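Local coordinates for regulator of Ty1 transposition protein 107 (Saccharomyces cerevisiae, PDB 3T7K) that binds the phosphorylated tail of histone H2A through C-terminal tandem BRCT repeats, consistent with its part in the repair of damaged DNA, at residues C[21-31]-C[85-95]; C[141-151]-C[199-207]. All coordinates share one frame; numbering follows the deposited sequence.

Contact 1 of 2, residues C[21-31]-C[85-95]; sequences YDLKAVCTGCF and FALKPEFIIDL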
loop_
_atom_site.group_PDB
_atom_site.type_symbol
_atom_site.label_atom_id
_atom_site.label_comp_id
_atom_site.label_asym_id
_atom_site.label_seq_id
_atom_site.Cartn_x
_atom_site.Cartn_y
_atom_site.Cartn_z
ATOM N N TYR C 21 11.072 -11.049 12.454
ATOM C CA TYR C 21 10.068 -10.287 13.202
ATOM C C TYR C 21 9.231 -9.375 12.310
ATOM O O TYR C 21 8.125 -9.002 12.670
ATOM C CB TYR C 21 10.728 -9.474 14.315
ATOM C CG TYR C 21 11.248 -10.319 15.435
ATOM C CD1 TYR C 21 10.399 -10.787 16.427
ATOM C CD2 TYR C 21 12.585 -10.666 15.496
ATOM C CE1 TYR C 21 10.884 -11.576 17.462
ATOM C CE2 TYR C 21 13.070 -11.451 16.512
ATOM C CZ TYR C 21 12.229 -11.905 17.484
ATOM O OH TYR C 21 12.734 -12.675 18.504
ATOM N N ASP C 22 9.767 -9.026 11.147
ATOM C CA ASP C 22 9.037 -8.205 10.186
ATOM C C ASP C 22 8.527 -6.876 10.782
ATOM O O ASP C 22 7.354 -6.533 10.659
ATOM C CB ASP C 22 7.882 -8.998 9.554
ATOM C CG ASP C 22 7.198 -8.213 8.470
ATOM O OD1 ASP C 22 7.768 -7.156 8.097
ATOM O OD2 ASP C 22 6.078 -8.557 8.007
ATOM N N LEU C 23 9.428 -6.118 11.396
ATOM C CA LEU C 23 9.069 -4.846 12.014
ATOM C C LEU C 23 9.650 -3.701 11.212
ATOM O O LEU C 23 10.828 -3.705 10.872
ATOM C CB LEU C 23 9.589 -4.779 13.458
ATOM C CG LEU C 23 9.091 -5.898 14.370
ATOM C CD1 LEU C 23 9.630 -5.714 15.756
ATOM C CD2 LEU C 23 7.563 -5.931 14.408
ATOM N N LYS C 24 8.810 -2.728 10.892
ATOM C CA LYS C 24 9.282 -1.456 10.360
ATOM C C LYS C 24 8.864 -0.414 11.400
ATOM O O LYS C 24 7.707 -0.006 11.438
ATOM C CB LYS C 24 8.657 -1.176 8.981
ATOM C CG LYS C 24 9.103 -2.152 7.882
ATOM C CD LYS C 24 8.080 -2.221 6.753
ATOM C CE LYS C 24 6.744 -2.801 7.235
ATOM N NZ LYS C 24 5.594 -2.597 6.271
ATOM N N ALA C 25 9.805 -0.011 12.251
ATOM C CA ALA C 25 9.473 0.778 13.431
ATOM C C ALA C 25 10.069 2.192 13.430
ATOM O O ALA C 25 10.976 2.512 12.642
ATOM C CB ALA C 25 9.904 0.044 14.683
ATOM N N VAL C 26 9.536 3.035 14.312
ATOM C CA VAL C 26 10.255 4.200 14.766
ATOM C C VAL C 26 10.274 4.054 16.274
ATOM O O VAL C 26 9.435 3.356 16.818
ATOM C CB VAL C 26 9.595 5.534 14.312
ATOM C CG1 VAL C 26 9.543 5.592 12.788
ATOM C CG2 VAL C 26 8.204 5.673 14.897
ATOM N N CYS C 27 11.259 4.653 16.939
ATOM C CA CYS C 27 11.256 4.724 18.390
ATOM C C CYS C 27 10.923 6.145 18.778
ATOM O O CYS C 27 11.289 7.081 18.068
ATOM C CB CYS C 27 12.631 4.405 18.943
ATOM S SG CYS C 27 13.230 2.811 18.384
ATOM N N THR C 28 10.236 6.293 19.901
ATOM C CA THR C 28 9.937 7.606 20.464
ATOM C C THR C 28 10.104 7.424 21.958
ATOM O O THR C 28 9.703 6.390 22.499
ATOM C CB THR C 28 8.507 8.079 20.080
ATOM O OG1 THR C 28 8.282 9.417 20.547
ATOM C CG2 THR C 28 7.443 7.151 20.660
ATOM N N GLY C 29 10.745 8.382 22.624
ATOM C CA GLY C 29 11.060 8.209 24.030
ATOM C C GLY C 29 12.115 7.120 24.233
ATOM O O GLY C 29 12.243 6.569 25.335
ATOM N N CYS C 30 12.863 6.805 23.172
ATOM C CA CYS C 30 13.921 5.782 23.245
ATOM C C CYS C 30 14.868 5.761 22.039
ATOM O O CYS C 30 14.541 6.287 20.966
ATOM C CB CYS C 30 13.335 4.382 23.532
ATOM S SG CYS C 30 11.932 3.774 22.485
ATOM N N PHE C 31 16.052 5.174 22.238
ATOM C CA PHE C 31 17.026 4.954 21.169
ATOM C C PHE C 31 17.200 6.161 20.252
ATOM O O PHE C 31 17.138 6.039 19.023
ATOM C CB PHE C 31 16.610 3.744 20.330
ATOM C CG PHE C 31 16.425 2.477 21.124
ATOM C CD1 PHE C 31 17.522 1.713 21.503
ATOM C CD2 PHE C 31 15.150 2.027 21.459
ATOM C CE1 PHE C 31 17.362 0.530 22.211
ATOM C CE2 PHE C 31 14.978 0.836 22.170
ATOM C CZ PHE C 31 16.091 0.091 22.551
ATOM N N PHE C 85 2.186 -3.389 15.929
ATOM C CA PHE C 85 2.827 -3.611 17.202
ATOM C C PHE C 85 3.173 -2.290 17.862
ATOM O O PHE C 85 3.635 -1.365 17.214
ATOM C CB PHE C 85 4.096 -4.436 17.017
ATOM C CG PHE C 85 3.853 -5.819 16.474
ATOM C CD1 PHE C 85 3.437 -6.844 17.310
ATOM C CD2 PHE C 85 4.071 -6.095 15.136
ATOM C CE1 PHE C 85 3.237 -8.123 16.808
ATOM C CE2 PHE C 85 3.877 -7.374 14.629
ATOM C CZ PHE C 85 3.458 -8.383 15.464
ATOM N N ALA C 86 2.951 -2.220 19.162
ATOM C CA ALA C 86 3.324 -1.056 19.939
ATOM C C ALA C 86 4.079 -1.657 21.093
ATOM O O ALA C 86 3.484 -2.236 21.987
ATOM C CB ALA C 86 2.078 -0.312 20.421
ATOM N N LEU C 87 5.398 -1.551 21.057
ATOM C CA LEU C 87 6.227 -2.393 21.907
ATOM C C LEU C 87 7.137 -1.590 22.813
ATOM O O LEU C 87 7.676 -0.561 22.413
ATOM C CB LEU C 87 7.081 -3.317 21.040
ATOM C CG LEU C 87 6.339 -4.381 20.241
ATOM C CD1 LEU C 87 7.351 -5.203 19.458
ATOM C CD2 LEU C 87 5.511 -5.280 21.146
ATOM N N LYS C 88 7.312 -2.070 24.035
ATOM C CA LYS C 88 8.288 -1.470 24.925
ATOM C C LYS C 88 9.703 -1.712 24.389
ATOM O O LYS C 88 9.968 -2.716 23.709
ATOM C CB LYS C 88 8.132 -2.030 26.337
ATOM C CG LYS C 88 6.864 -1.581 27.041
ATOM C CD LYS C 88 6.870 -2.031 28.492
ATOM C CE LYS C 88 5.726 -1.431 29.287
ATOM N N PRO C 89 10.620 -0.789 24.686
ATOM C CA PRO C 89 11.996 -0.925 24.208
ATOM C C PRO C 89 12.656 -2.193 24.756
ATOM O O PRO C 89 13.598 -2.696 24.162
ATOM C CB PRO C 89 12.683 0.338 24.761
ATOM C CG PRO C 89 11.827 0.759 25.917
ATOM C CD PRO C 89 10.432 0.417 25.512
ATOM N N GLU C 90 12.161 -2.697 25.876
ATOM C CA GLU C 90 12.677 -3.930 26.467
ATOM C C GLU C 90 12.730 -5.091 25.450
ATOM O O GLU C 90 13.538 -6.018 25.584
ATOM C CB GLU C 90 11.823 -4.321 27.678
ATOM C CG GLU C 90 12.164 -3.596 28.977
ATOM C CD GLU C 90 11.587 -2.176 29.072
ATOM O OE1 GLU C 90 11.149 -1.611 28.039
ATOM O OE2 GLU C 90 11.578 -1.621 30.196
ATOM N N PHE C 91 11.864 -5.044 24.441
ATOM C CA PHE C 91 11.890 -6.045 23.381
ATOM C C PHE C 91 13.254 -6.082 22.710
ATOM O O PHE C 91 13.914 -7.121 22.680
ATOM C CB PHE C 91 10.818 -5.783 22.329
ATOM C CG PHE C 91 10.948 -6.659 21.109
ATOM C CD1 PHE C 91 10.422 -7.942 21.102
ATOM C CD2 PHE C 91 11.598 -6.203 19.977
ATOM C CE1 PHE C 91 10.544 -8.757 19.979
ATOM C CE2 PHE C 91 11.730 -7.006 18.855
ATOM C CZ PHE C 91 11.205 -8.289 18.858
ATOM N N ILE C 92 13.653 -4.947 22.148
ATOM C CA ILE C 92 14.940 -4.827 21.483
ATOM C C ILE C 92 16.081 -5.111 22.461
ATOM O O ILE C 92 17.112 -5.695 22.103
ATOM C CB ILE C 92 15.124 -3.423 20.891
ATOM C CG1 ILE C 92 14.046 -3.134 19.853
ATOM C CG2 ILE C 92 16.492 -3.283 20.266
ATOM C CD1 ILE C 92 14.263 -3.853 18.553
ATOM N N ILE C 93 15.891 -4.701 23.707
ATOM C CA ILE C 93 16.932 -4.893 24.706
ATOM C C ILE C 93 17.108 -6.387 24.980
ATOM O O ILE C 93 18.201 -6.921 24.848
ATOM C CB ILE C 93 16.636 -4.105 26.008
ATOM C CG1 ILE C 93 16.778 -2.598 25.764
ATOM C CG2 ILE C 93 17.588 -4.516 27.117
ATOM C CD1 ILE C 93 16.481 -1.762 26.990
ATOM N N ASP C 94 16.025 -7.058 25.352
ATOM C CA ASP C 94 16.071 -8.496 25.604
ATOM C C ASP C 94 16.579 -9.263 24.397
ATOM O O ASP C 94 17.326 -10.235 24.533
ATOM C CB ASP C 94 14.695 -9.014 25.995
ATOM C CG ASP C 94 14.265 -8.519 27.351
ATOM O OD1 ASP C 94 15.111 -7.897 28.030
ATOM O OD2 ASP C 94 13.097 -8.762 27.740
ATOM N N LEU C 95 16.166 -8.806 23.220
ATOM C CA LEU C 95 16.552 -9.423 21.965
ATOM C C LEU C 95 18.059 -9.401 21.796
ATOM O O LEU C 95 18.697 -10.448 21.615
ATOM C CB LEU C 95 15.879 -8.708 20.800
ATOM C CG LEU C 95 16.114 -9.303 19.419
ATOM C CD1 LEU C 95 15.986 -10.828 19.457
ATOM C CD2 LEU C 95 15.141 -8.690 18.426
#
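Tyr21 lays one face of its ring over the edge of Phe91, a T-shaped pair with centroids 5.1 Å apart and planes at 86°. The aimed atom is Phe91 CZ, 3.6 Å from Tyr21 CD1 and off the middle of the tyrosine ring. Phe91 can present that edge because its chi1 of 171° carries CG away from the backbone N and out from the helix. Leu95, one helical turn on, slides past the tyrosine in the opposite sense, its CD2 3.9 Å from Tyr21 CE2, while Tyr21 OH is hydrogen-bonded to the backbone O of Ile111. An alanine in place of Tyr21 is likely to leave the Phe91 edge without its aromatic face and the Ile111 carbonyl without this donor. Leu23 divides its methyls: CD2 lies 3.6 Å from Phe85 CD2, and CD1 meets Phe91 CE2 at 4.0 Å. At the far end Phe31 sets CE2 3.5 Å from Pro89 CB and turns CZ to Ile92 CB, at 4.0 Å; Cys30 SG adds a looser touch on the same proline. In the four-stranded parallel sheet of this BRCT repeat, strand 62-64 separates 23-27 from the edge strand 85-87, so the segments meet through side chains, with helix 90-99 packed across the sheet and Ile48 of strand 48-50 also touching Tyr21, Phe91 and Leu95.

Contact 2 of 2, residues C[141-151]-C[199-207]; sequences IRCINLVNDIP and VLIVTKASQ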
loop_
_atom_site.group_PDB
_atom_site.type_symbol
_atom_site.label_atom_id
_atom_site.label_comp_id
_atom_site.label_asym_id
_atom_site.label_seq_id
_atom_site.Cartn_x
_atom_site.Cartn_y
_atom_site.Cartn_z
ATOM N N ILE C 141 -14.480 15.968 10.237
ATOM C CA ILE C 141 -13.655 17.127 10.475
ATOM C C ILE C 141 -12.600 17.116 9.362
ATOM O O ILE C 141 -11.643 16.343 9.413
ATOM C CB ILE C 141 -12.969 17.061 11.850
ATOM C CG1 ILE C 141 -13.989 16.889 12.987
ATOM C CG2 ILE C 141 -12.113 18.291 12.082
ATOM C CD1 ILE C 141 -14.949 18.013 13.133
ATOM N N ARG C 142 -12.781 17.962 8.353
ATOM C CA ARG C 142 -11.910 17.932 7.180
ATOM C C ARG C 142 -10.997 19.155 7.087
ATOM O O ARG C 142 -9.790 19.017 6.888
ATOM C CB ARG C 142 -12.744 17.764 5.900
ATOM C CG ARG C 142 -11.909 17.606 4.628
ATOM C CD ARG C 142 -12.756 17.141 3.450
ATOM N NE ARG C 142 -13.233 15.774 3.628
ATOM N NH1 ARG C 142 -14.077 15.600 1.493
ATOM N NH2 ARG C 142 -14.250 13.828 2.945
ATOM N N CYS C 143 -11.574 20.350 7.230
ATOM C CA CYS C 143 -10.798 21.583 7.194
ATOM C C CYS C 143 -10.947 22.327 8.509
ATOM O O CYS C 143 -12.055 22.580 8.972
ATOM C CB CYS C 143 -11.254 22.479 6.050
ATOM S SG CYS C 143 -11.414 21.638 4.462
ATOM N N ILE C 144 -9.831 22.670 9.119
ATOM C CA ILE C 144 -9.882 23.347 10.399
ATOM C C ILE C 144 -9.054 24.613 10.383
ATOM O O ILE C 144 -8.240 24.836 9.490
ATOM C CB ILE C 144 -9.327 22.469 11.524
ATOM C CG1 ILE C 144 -7.858 22.159 11.244
ATOM C CG2 ILE C 144 -10.142 21.203 11.664
ATOM C CD1 ILE C 144 -7.089 21.719 12.460
ATOM N N ASN C 145 -9.259 25.420 11.413
ATOM C CA ASN C 145 -8.482 26.606 11.640
ATOM C C ASN C 145 -7.736 26.405 12.926
ATOM O O ASN C 145 -8.312 25.956 13.914
ATOM C CB ASN C 145 -9.410 27.829 11.779
ATOM C CG ASN C 145 -10.303 28.006 10.585
ATOM O OD1 ASN C 145 -9.990 28.770 9.669
ATOM N ND2 ASN C 145 -11.408 27.284 10.566
ATOM N N LEU C 146 -6.465 26.775 12.923
ATOM C CA LEU C 146 -5.593 26.555 14.055
ATOM C C LEU C 146 -4.943 27.885 14.377
ATOM O O LEU C 146 -4.437 28.554 13.481
ATOM C CB LEU C 146 -4.527 25.520 13.657
ATOM C CG LEU C 146 -3.521 25.013 14.687
ATOM C CD1 LEU C 146 -4.226 24.265 15.790
ATOM C CD2 LEU C 146 -2.497 24.106 14.010
ATOM N N VAL C 147 -4.965 28.278 15.648
ATOM C CA VAL C 147 -4.322 29.506 16.054
ATOM C C VAL C 147 -2.817 29.343 15.977
ATOM O O VAL C 147 -2.271 28.274 16.291
ATOM C CB VAL C 147 -4.727 29.942 17.476
ATOM C CG1 VAL C 147 -6.185 30.329 17.507
ATOM C CG2 VAL C 147 -4.427 28.840 18.486
ATOM N N ASN C 148 -2.158 30.411 15.542
ATOM C CA ASN C 148 -0.722 30.400 15.295
ATOM C C ASN C 148 0.095 30.177 16.551
ATOM O O ASN C 148 1.239 29.744 16.472
ATOM C CB ASN C 148 -0.281 31.710 14.628
ATOM C CG ASN C 148 1.031 31.567 13.878
ATOM O OD1 ASN C 148 1.665 30.517 13.920
ATOM N ND2 ASN C 148 1.444 32.626 13.186
ATOM N N ASP C 149 -0.485 30.470 17.708
ATOM C CA ASP C 149 0.244 30.351 18.969
ATOM C C ASP C 149 0.000 29.026 19.684
ATOM O O ASP C 149 0.113 28.942 20.910
ATOM C CB ASP C 149 -0.089 31.518 19.910
ATOM C CG ASP C 149 -1.494 31.436 20.477
ATOM O OD1 ASP C 149 -1.873 32.341 21.255
ATOM O OD2 ASP C 149 -2.226 30.476 20.144
ATOM N N ILE C 150 -0.353 27.995 18.923
ATOM C CA ILE C 150 -0.578 26.684 19.508
ATOM C C ILE C 150 0.759 26.089 19.951
ATOM O O ILE C 150 1.718 26.073 19.184
ATOM C CB ILE C 150 -1.310 25.731 18.523
ATOM C CG1 ILE C 150 -1.903 24.533 19.269
ATOM C CG2 ILE C 150 -0.387 25.297 17.383
ATOM C CD1 ILE C 150 -3.239 24.805 19.968
ATOM N N PRO C 151 0.835 25.646 21.212
ATOM C CA PRO C 151 1.995 24.942 21.773
ATOM C C PRO C 151 2.394 23.705 20.965
ATOM O O PRO C 151 1.574 22.811 20.743
ATOM C CB PRO C 151 1.520 24.540 23.179
ATOM C CG PRO C 151 0.046 24.894 23.237
ATOM C CD PRO C 151 -0.148 25.985 22.251
ATOM N N VAL C 199 -14.636 24.842 12.384
ATOM C CA VAL C 199 -13.904 24.110 13.395
ATOM C C VAL C 199 -12.633 24.865 13.661
ATOM O O VAL C 199 -11.878 25.174 12.738
ATOM C CB VAL C 199 -13.535 22.665 12.933
ATOM C CG1 VAL C 199 -12.952 21.897 14.090
ATOM C CG2 VAL C 199 -14.762 21.955 12.422
ATOM N N LEU C 200 -12.386 25.168 14.927
ATOM C CA LEU C 200 -11.215 25.939 15.296
ATOM C C LEU C 200 -10.545 25.301 16.492
ATOM O O LEU C 200 -11.220 24.817 17.404
ATOM C CB LEU C 200 -11.597 27.388 15.632
ATOM C CG LEU C 200 -12.373 28.197 14.579
ATOM C CD1 LEU C 200 -13.892 27.981 14.695
ATOM C CD2 LEU C 200 -12.071 29.674 14.721
ATOM N N ILE C 201 -9.217 25.312 16.490
ATOM C CA ILE C 201 -8.458 24.782 17.597
ATOM C C ILE C 201 -7.809 25.996 18.191
ATOM O O ILE C 201 -7.171 26.765 17.481
ATOM C CB ILE C 201 -7.361 23.818 17.128
ATOM C CG1 ILE C 201 -7.989 22.600 16.455
ATOM C CG2 ILE C 201 -6.509 23.386 18.306
ATOM C CD1 ILE C 201 -6.961 21.617 15.860
ATOM N N VAL C 202 -7.999 26.196 19.485
ATOM C CA VAL C 202 -7.566 27.432 20.100
ATOM C C VAL C 202 -6.809 27.174 21.381
ATOM O O VAL C 202 -6.800 26.056 21.892
ATOM C CB VAL C 202 -8.766 28.386 20.376
ATOM C CG1 VAL C 202 -9.438 28.778 19.067
ATOM C CG2 VAL C 202 -9.755 27.747 21.327
ATOM N N THR C 203 -6.171 28.230 21.875
ATOM C CA THR C 203 -5.403 28.213 23.112
ATOM C C THR C 203 -6.101 28.998 24.233
ATOM O O THR C 203 -6.192 28.523 25.364
ATOM C CB THR C 203 -4.010 28.842 22.886
ATOM O OG1 THR C 203 -3.242 28.014 21.999
ATOM C CG2 THR C 203 -3.273 29.001 24.207
ATOM N N LYS C 204 -6.605 30.190 23.914
ATOM C CA LYS C 204 -7.084 31.115 24.944
ATOM C C LYS C 204 -8.588 31.385 24.897
ATOM O O LYS C 204 -9.201 31.364 23.829
ATOM C CB LYS C 204 -6.359 32.460 24.830
ATOM C CG LYS C 204 -4.850 32.396 24.931
ATOM C CD LYS C 204 -4.236 33.748 24.555
ATOM C CE LYS C 204 -4.912 34.881 25.312
ATOM N NZ LYS C 204 -4.442 36.232 24.888
ATOM N N ALA C 205 -9.169 31.674 26.059
ATOM C CA ALA C 205 -10.554 32.108 26.134
ATOM C C ALA C 205 -10.689 33.421 25.371
ATOM O O ALA C 205 -11.754 33.746 24.843
ATOM C CB ALA C 205 -10.976 32.288 27.578
ATOM N N SER C 206 -9.595 34.168 25.310
ATOM C CA SER C 206 -9.572 35.431 24.583
ATOM C C SER C 206 -9.841 35.184 23.107
ATOM O O SER C 206 -10.250 36.091 22.374
ATOM C CB SER C 206 -8.210 36.109 24.741
ATOM O OG SER C 206 -7.387 35.898 23.604
ATOM N N GLN C 207 -9.604 33.950 22.670
ATOM C CA GLN C 207 -9.756 33.613 21.262
ATOM C C GLN C 207 -11.157 33.088 20.981
ATOM O O GLN C 207 -11.720 33.338 19.915
ATOM C CB GLN C 207 -8.696 32.598 20.837
ATOM C CG GLN C 207 -7.284 33.166 20.825
ATOM C CD GLN C 207 -6.220 32.083 20.820
ATOM O OE1 GLN C 207 -6.427 30.985 21.350
ATOM N NE2 GLN C 207 -5.074 32.386 20.217
HETATM O O HOH W 1 -13.499 24.926 9.472
#
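Ile201 and Leu146 cross at a slant on one face of the sheet, with Leu146 CD1 only 3.4 Å from Ile201 CB, tighter than usual for two carbons. A chi1 of -176° sets Leu146 CG beside its carbonyl carbon and swings the branch over toward the neighbouring strand. The end of Ile201 is equally close-set: its CD1 lies 3.4 Å from Ile144 CD1, and Ile150 CD1 approaches its CG2 from the turn. Beneath these side chains the strands run parallel, 29° apart, paired Asn145 with Leu200 and Leu146 with Ile201. Asn145 N donates to Val199 O, Ile201 N to Asn145 O and Val147 N to Ile201 O.

On the other face Asn145 turns its amide to Val199 O, the carbonyl one residue before its bridge partner Leu200. Its ND2 gives Val199 O a second bond, 3.1 Å long and nearly straight at 170°, coming from above the carbonyl plane while the acceptor lies in the plane of the amide. Two donors of one residue thus grip this oxygen. The amide is held further by Asn170, which bonds OD1, and by Ile183 O, which accepts from ND2. Where the strands begin to part, a water bridges Cys143 O and Val199 N.

Beyond Val147 the pairing passes to side chains. Thr203 OG1 donates to Asp149 OD2 at 3.2 Å from above the carboxylate plane, and Gln207 NE2 adds a weak bond to the same oxygen. Gln207 OE1 turns back to accept from Thr203 N at 2.8 Å and from Lys204 N at 2.7 Å, so the side chain at N3 ties down the backbone N of the N-cap Lys204. Neighbouring parallel strands 143-147 and 198-201, with Leu161 of helix 154-163 packed on Ile144 and Ile201, lie side by side inside the mixed five-stranded sheet of the second BRCT repeat, an alpha/beta fold.

In the fold
Contacts 1 and 2 fall one in each of the tandem BRCT repeats, in series along the chain and on opposite sides of its centre. Their centres are 34 Å apart and their nearest atoms about 15 Å, so neither touches the other. Both start from the first strand of a repeat's sheet, but contact 2 pairs it directly with its neighbour through backbone bonds, whereas contact 1 reaches past an intervening strand through side chains. The bound peptide meets contact 1: Thr28 OG1 and Gly29 N, on the loop between strand 23-27 and Phe31, hydrogen-bond its modified side chain, consistent with phosphate recognition by the first repeat of this C-terminal pair.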